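Local coordinates for protein ADP-dependent (S)-NAD(P)H-hydrate dehydratase (Enterococcus faecalis, PDB 2R3B) that probably catalyses the ADP-dependent dehydration of the S-form of NAD(P)HX, repairing damaged NADH and NADPH, at residues E217-T222 and T254-V259. Numbering follows the deposited sequence.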
ATOM      1  N   GLU B 217     -26.668  30.445  16.254  1.00 26.38           N
ATOM      2  CA  GLU B 217     -27.619  29.354  16.475  1.00 28.87           C
ATOM      3  C   GLU B 217     -26.900  28.053  16.190  1.00 24.57           C
ATOM      4  O   GLU B 217     -26.258  27.944  15.147  1.00 25.01           O
ATOM      5  CB  GLU B 217     -28.845  29.423  15.537  1.00 27.02           C
ATOM      6  CG  GLU B 217     -29.893  30.425  16.014  1.00 39.07           C
ATOM      7  CD  GLU B 217     -31.244  30.323  15.279  1.00 36.85           C
ATOM      8  OE1 GLU B 217     -31.294  29.754  14.153  1.00 37.62           O
ATOM      9  OE2 GLU B 217     -32.245  30.826  15.852  1.00 49.31           O
ATOM     10  N   PRO B 218     -27.051  27.070  17.072  1.00 23.59           N
ATOM     11  CA  PRO B 218     -26.350  25.811  16.872  1.00 23.08           C
ATOM     12  C   PRO B 218     -26.813  25.082  15.622  1.00 23.19           C
ATOM     13  O   PRO B 218     -27.945  25.254  15.177  1.00 22.45           O
ATOM     14  CB  PRO B 218     -26.715  24.997  18.102  1.00 22.14           C
ATOM     15  CG  PRO B 218     -27.978  25.637  18.645  1.00 26.84           C
ATOM     16  CD  PRO B 218     -27.872  27.063  18.291  1.00 21.26           C
ATOM     17  N   PHE B 219     -25.927  24.248  15.079  1.00 21.83           N
ATOM     18  CA  PHE B 219     -26.239  23.406  13.942  1.00 20.48           C
ATOM     19  C   PHE B 219     -26.424  21.994  14.465  1.00 20.62           C
ATOM     20  O   PHE B 219     -25.632  21.521  15.281  1.00 20.66           O
ATOM     21  CB  PHE B 219     -25.083  23.355  12.956  1.00 21.53           C
ATOM     22  CG  PHE B 219     -24.676  24.689  12.402  1.00 20.70           C
ATOM     23  CD1 PHE B 219     -25.247  25.179  11.249  1.00 30.09           C
ATOM     24  CD2 PHE B 219     -23.676  25.418  13.005  1.00 26.96           C
ATOM     25  CE1 PHE B 219     -24.840  26.396  10.717  1.00 29.42           C
ATOM     26  CE2 PHE B 219     -23.274  26.631  12.475  1.00 27.96           C
ATOM     27  CZ  PHE B 219     -23.862  27.114  11.333  1.00 25.38           C
ATOM     28  N   GLN B 220     -27.420  21.307  13.928  1.00 19.27           N
ATOM     29  CA  GLN B 220     -27.739  19.944  14.302  1.00 19.31           C
ATOM     30  C   GLN B 220     -27.557  19.047  13.097  1.00 18.50           C
ATOM     31  O   GLN B 220     -28.265  19.198  12.119  1.00 16.73           O
ATOM     32  CB  GLN B 220     -29.189  19.852  14.755  1.00 20.54           C
ATOM     33  CG  GLN B 220     -29.603  18.440  15.119  1.00 26.08           C
ATOM     34  CD  GLN B 220     -28.745  17.868  16.218  1.00 27.06           C
ATOM     35  OE1 GLN B 220     -28.781  18.323  17.359  1.00 27.73           O
ATOM     36  NE2 GLN B 220     -27.949  16.875  15.878  1.00 25.89           N
ATOM     37  N   ASN B 221     -26.593  18.120  13.157  1.00 15.77           N
ATOM     38  CA  ASN B 221     -26.404  17.217  12.037  1.00 18.11           C
ATOM     39  C   ASN B 221     -27.556  16.214  11.974  1.00 18.32           C
ATOM     40  O   ASN B 221     -28.147  15.855  12.993  1.00 21.71           O
ATOM     41  CB  ASN B 221     -25.077  16.489  12.137  1.00 16.35           C
ATOM     42  CG  ASN B 221     -24.712  15.786  10.863  1.00 18.15           C
ATOM     43  OD1 ASN B 221     -25.062  16.222   9.758  1.00 20.25           O
ATOM     44  ND2 ASN B 221     -23.966  14.724  10.994  1.00 20.47           N
ATOM     45  N   THR B 222     -27.896  15.790  10.767  1.00 17.06           N
ATOM     46  CA  THR B 222     -29.044  14.945  10.534  1.00 17.23           C
ATOM     47  C   THR B 222     -28.660  13.588   9.961  1.00 19.36           C
ATOM     48  O   THR B 222     -29.519  12.826   9.534  1.00 22.86           O
ATOM     49  CB  THR B 222     -30.022  15.629   9.580  1.00 19.54           C
ATOM     50  OG1 THR B 222     -29.356  16.014   8.389  1.00 19.43           O
ATOM     51  CG2 THR B 222     -30.648  16.876  10.242  1.00 17.28           C
ATOM     52  N   THR B 254     -18.628  26.487   7.720  1.00 15.52           N
ATOM     53  CA  THR B 254     -17.621  25.637   7.079  1.00 17.13           C
ATOM     54  C   THR B 254     -17.417  24.361   7.873  1.00 15.07           C
ATOM     55  O   THR B 254     -17.302  23.311   7.297  1.00 14.88           O
ATOM     56  CB  THR B 254     -16.317  26.422   6.867  1.00 18.08           C
ATOM     57  OG1 THR B 254     -16.554  27.430   5.863  1.00 16.45           O
ATOM     58  CG2 THR B 254     -15.175  25.511   6.411  1.00 14.96           C
ATOM     59  N   ILE B 255     -17.385  24.476   9.191  1.00 14.09           N
ATOM     60  CA  ILE B 255     -17.226  23.338  10.081  1.00 14.68           C
ATOM     61  C   ILE B 255     -18.461  22.444   9.977  1.00 16.15           C
ATOM     62  O   ILE B 255     -18.347  21.241   9.891  1.00 15.08           O
ATOM     63  CB  ILE B 255     -16.969  23.799  11.549  1.00 13.47           C
ATOM     64  CG1 ILE B 255     -15.706  24.657  11.653  1.00 17.11           C
ATOM     65  CG2 ILE B 255     -16.834  22.577  12.495  1.00 16.40           C
ATOM     66  CD1 ILE B 255     -15.502  25.319  12.981  1.00 19.20           C
ATOM     67  N   ALA B 256     -19.662  23.041   9.981  1.00 15.15           N
ATOM     68  CA  ALA B 256     -20.878  22.294   9.790  1.00 14.72           C
ATOM     69  C   ALA B 256     -20.909  21.522   8.469  1.00 15.75           C
ATOM     70  O   ALA B 256     -21.410  20.401   8.399  1.00 15.39           O
ATOM     71  CB  ALA B 256     -22.093  23.243   9.896  1.00 14.65           C
ATOM     72  N   GLY B 257     -20.393  22.125   7.401  1.00 14.15           N
ATOM     73  CA  GLY B 257     -20.305  21.458   6.099  1.00 14.61           C
ATOM     74  C   GLY B 257     -19.442  20.193   6.132  1.00 14.96           C
ATOM     75  O   GLY B 257     -19.795  19.170   5.534  1.00 16.81           O
ATOM     76  N   ALA B 258     -18.287  20.297   6.772  1.00 14.12           N
ATOM     77  CA  ALA B 258     -17.404  19.161   7.024  1.00 13.00           C
ATOM     78  C   ALA B 258     -18.106  18.025   7.776  1.00 14.85           C
ATOM     79  O   ALA B 258     -18.036  16.851   7.387  1.00 14.95           O
ATOM     80  CB  ALA B 258     -16.117  19.651   7.803  1.00 12.99           C
ATOM     81  N   VAL B 259     -18.759  18.373   8.878  1.00 13.40           N
ATOM     82  CA  VAL B 259     -19.476  17.389   9.697  1.00 14.18           C
ATOM     83  C   VAL B 259     -20.579  16.726   8.883  1.00 14.36           C
ATOM     84  O   VAL B 259     -20.754  15.505   8.926  1.00 15.26           O
ATOM     85  CB  VAL B 259     -20.052  18.089  10.956  1.00 15.34           C
ATOM     86  CG1 VAL B 259     -21.084  17.188  11.731  1.00 16.06           C
ATOM     87  CG2 VAL B 259     -18.918  18.538  11.856  1.00 14.27           C
TER
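Ala256 makes the first touch, laying its methyl over one face of the Phe219 ring. This is a CH-pi contact: CB sits 4.0 Å from the ring centroid and 14° off the normal, displaced toward the CG and CD1 side of the ring. With CG anti to its carbonyl carbon (chi1 -59°), Phe219 turns that face to the helix; the opposite face has Glu217 O above its rim. One turn further along the helix comes Val259, whose CG1 meets the amide of Asn221 at a slant, 4.0 Å from Asn221 CG and 3.9 Å from Asn221 ND2. That is van der Waals contact, and no hydrogen bond joins the two segments. CG1 extends anti to the backbone N of Val259 (chi1 168°), which carries this branch to the amide. The buried Asn221 ND2 finds its polar partner on the same helix, donating to Ser263 OG, so the amide is tied to the helix just beyond Val259. On the strand side, Gln220 NE2 reaches forward to the carbonyl of the next residue, Asn221 O, in a nearly straight bond (3.1 Å). Helix 252-269 thus packs through Ala256 against strand 219-220 and through Val259 against the residue that follows it; the strand runs between strands 21-22 and 211-213 near one margin of the ribokinase-like sheet, while Ile255 and Ala258 pack against helix 233-247.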